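Long-range contact in glutathione S-transferase (Ceriporiopsis subvermispora, PDB 6J3E), which probably catalyses the conjugation or transfer of glutathione to electrophilic substrates, as a serine-type glutathione S-transferase of a wood-decay fungus: residues 44-49 / 141-146. Numbering follows the deposited sequence.
Sequences EYPDIA and PRSEEF
Phe-146 lays one face of its ring beneath the backbone turn at Tyr-45 and Pro-46, its CG swung anti to its own backbone N (chi1 -179°). The CA of Pro-46 makes a CH-pi contact with that face, 4.0 Å from the ring centroid, while the proline CB rests 3.5 Å from Phe-146 CD2 and the CB of Tyr-45 touches Phe-146 CD1.

One helical turn back, the Ser-143 hydroxyl is both acceptor and donor. Its OG accepts the backbone N-H of Tyr-45 (N to OG 2.8 Å, 156° at the hydrogen) and donates a very short hydrogen bond, 2.4 Å from OG to Glu-44 OE1, at that oxygen's anti lone pair. Glu-44 reaches the hydroxyl by bending at chi2, and its OE2 is held by Asn-140, so one oxygen is tied to the first turn of helix 141-153 and the other to the residue just before it.

On the exposed side Arg-142, bent at chi3, passes the proline ring, with Pro-46 CG over one guanidinium face, and meets Asp-47 end-on. Arg-142 NH1 bonds Asp-47 OD2 at 3.0 Å and Arg-142 NH2 bonds Asp-47 OD1 at 3.1 Å, each through a syn lone pair, and the carboxylate and guanidinium planes are only 19° apart, the geometry of a bidentate salt bridge. An alanine at Asp-47 would remove both acceptors and would probably leave the guanidinium less firmly oriented against Pro-46.

The contact joins the thioredoxin-like N-terminal domain, just beyond strand 38-42, to the helical C-terminal domain. Tyr-45 turns its ring off to stack edge-to-face with Phe-147, close to the glutathione-binding Arg-151. The near-coplanar salt bridge and the bridging serine hydroxyl make this a directional, largely polar join between the domains, with Phe-146 and Pro-46 giving the apolar part.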
loop_
_atom_site.group_PDB
_atom_site.type_symbol
_atom_site.label_atom_id
_atom_site.label_comp_id
_atom_site.label_asym_id
_atom_site.label_seq_id
_atom_site.Cartn_x
_atom_site.Cartn_y
_atom_site.Cartn_z
ATOM N N GLU A 44 -29.754 8.202 6.585
ATOM C CA GLU A 44 -29.643 6.956 7.325
ATOM C C GLU A 44 -29.102 5.864 6.415
ATOM O O GLU A 44 -29.316 5.875 5.197
ATOM C CB GLU A 44 -30.997 6.544 7.903
ATOM C CG GLU A 44 -31.574 7.505 8.936
ATOM C CD GLU A 44 -30.782 7.554 10.239
ATOM O OE1 GLU A 44 -30.009 6.611 10.518
ATOM O OE2 GLU A 44 -30.930 8.550 10.986
ATOM N N TYR A 45 -28.391 4.916 7.026
ATOM C CA TYR A 45 -27.807 3.789 6.301
ATOM C C TYR A 45 -28.760 3.140 5.310
ATOM O O TYR A 45 -28.370 2.959 4.145
ATOM C CB TYR A 45 -27.281 2.749 7.304
ATOM C CG TYR A 45 -25.777 2.728 7.411
ATOM C CD1 TYR A 45 -24.996 2.214 6.375
ATOM C CD2 TYR A 45 -25.130 3.237 8.533
ATOM C CE1 TYR A 45 -23.612 2.194 6.461
ATOM C CE2 TYR A 45 -23.738 3.230 8.626
ATOM C CZ TYR A 45 -22.986 2.700 7.591
ATOM O OH TYR A 45 -21.607 2.686 7.668
ATOM N N PRO A 46 -29.997 2.785 5.673
ATOM C CA PRO A 46 -30.841 2.050 4.717
ATOM C C PRO A 46 -31.361 2.907 3.557
ATOM O O PRO A 46 -31.826 2.341 2.557
ATOM C CB PRO A 46 -31.981 1.518 5.596
ATOM C CG PRO A 46 -32.040 2.468 6.753
ATOM C CD PRO A 46 -30.664 2.980 6.979
ATOM N N ASP A 47 -31.284 4.235 3.652
ATOM C CA ASP A 47 -31.700 5.123 2.580
ATOM C C ASP A 47 -30.566 5.488 1.645
ATOM O O ASP A 47 -30.801 6.211 0.671
ATOM C CB ASP A 47 -32.295 6.426 3.134
ATOM C CG ASP A 47 -33.286 6.195 4.260
ATOM O OD1 ASP A 47 -34.008 5.176 4.234
ATOM O OD2 ASP A 47 -33.328 7.041 5.181
ATOM N N ILE A 48 -29.346 5.024 1.914
ATOM C CA ILE A 48 -28.194 5.524 1.172
ATOM C C ILE A 48 -28.348 5.209 -0.311
ATOM O O ILE A 48 -28.204 6.086 -1.171
ATOM C CB ILE A 48 -26.891 4.947 1.749
ATOM C CG1 ILE A 48 -26.577 5.606 3.090
ATOM C CG2 ILE A 48 -25.745 5.166 0.804
ATOM C CD1 ILE A 48 -25.376 5.002 3.810
ATOM N N ALA A 49 -28.658 3.954 -0.626
ATOM C CA ALA A 49 -28.884 3.567 -2.010
ATOM C C ALA A 49 -29.954 4.450 -2.644
ATOM O O ALA A 49 -29.742 5.059 -3.706
ATOM C CB ALA A 49 -29.278 2.092 -2.066
ATOM N N PRO A 141 -31.931 4.252 15.422
ATOM C CA PRO A 141 -32.570 2.925 15.285
ATOM C C PRO A 141 -32.748 2.409 13.854
ATOM O O PRO A 141 -32.535 1.214 13.613
ATOM C CB PRO A 141 -33.919 3.146 15.978
ATOM C CG PRO A 141 -33.636 4.220 16.995
ATOM C CD PRO A 141 -32.609 5.124 16.396
ATOM N N ARG A 142 -33.132 3.255 12.892
ATOM C CA ARG A 142 -33.308 2.758 11.523
ATOM C C ARG A 142 -31.979 2.284 10.926
ATOM O O ARG A 142 -31.918 1.223 10.286
ATOM C CB ARG A 142 -33.947 3.838 10.642
ATOM C CG ARG A 142 -35.347 4.312 11.056
ATOM C CD ARG A 142 -36.071 4.996 9.885
ATOM N NE ARG A 142 -36.031 4.148 8.692
ATOM C CZ ARG A 142 -35.504 4.501 7.526
ATOM N NH1 ARG A 142 -34.994 5.719 7.354
ATOM N NH2 ARG A 142 -35.503 3.630 6.528
ATOM N N SER A 143 -30.902 3.064 11.124
ATOM C CA SER A 143 -29.569 2.641 10.689
ATOM C C SER A 143 -29.076 1.436 11.477
ATOM O O SER A 143 -28.358 0.594 10.924
ATOM C CB SER A 143 -28.559 3.783 10.833
ATOM O OG SER A 143 -28.657 4.741 9.782
ATOM N N GLU A 144 -29.437 1.343 12.764
ATOM C CA GLU A 144 -28.974 0.225 13.586
ATOM C C GLU A 144 -29.556 -1.095 13.100
ATOM O O GLU A 144 -28.841 -2.098 13.008
ATOM C CB GLU A 144 -29.329 0.459 15.055
ATOM C CG GLU A 144 -28.645 -0.495 16.030
ATOM C CD GLU A 144 -29.287 -1.878 16.083
ATOM O OE1 GLU A 144 -28.575 -2.840 16.471
ATOM O OE2 GLU A 144 -30.499 -2.003 15.746
ATOM N N GLU A 145 -30.860 -1.126 12.806
ATOM C CA GLU A 145 -31.450 -2.341 12.248
ATOM C C GLU A 145 -30.710 -2.764 10.984
ATOM O O GLU A 145 -30.311 -3.929 10.834
ATOM C CB GLU A 145 -32.945 -2.113 11.966
ATOM C CG GLU A 145 -33.728 -3.356 11.483
ATOM C CD GLU A 145 -33.538 -3.672 9.989
ATOM O OE1 GLU A 145 -33.467 -4.874 9.647
ATOM O OE2 GLU A 145 -33.462 -2.737 9.153
ATOM N N PHE A 146 -30.475 -1.805 10.080
ATOM C CA PHE A 146 -29.794 -2.093 8.824
ATOM C C PHE A 146 -28.337 -2.495 9.052
ATOM O O PHE A 146 -27.841 -3.458 8.453
ATOM C CB PHE A 146 -29.879 -0.864 7.918
ATOM C CG PHE A 146 -29.238 -1.053 6.571
ATOM C CD1 PHE A 146 -27.872 -0.882 6.406
ATOM C CD2 PHE A 146 -30.013 -1.378 5.457
ATOM C CE1 PHE A 146 -27.282 -1.043 5.159
ATOM C CE2 PHE A 146 -29.431 -1.544 4.208
ATOM C CZ PHE A 146 -28.059 -1.363 4.055
#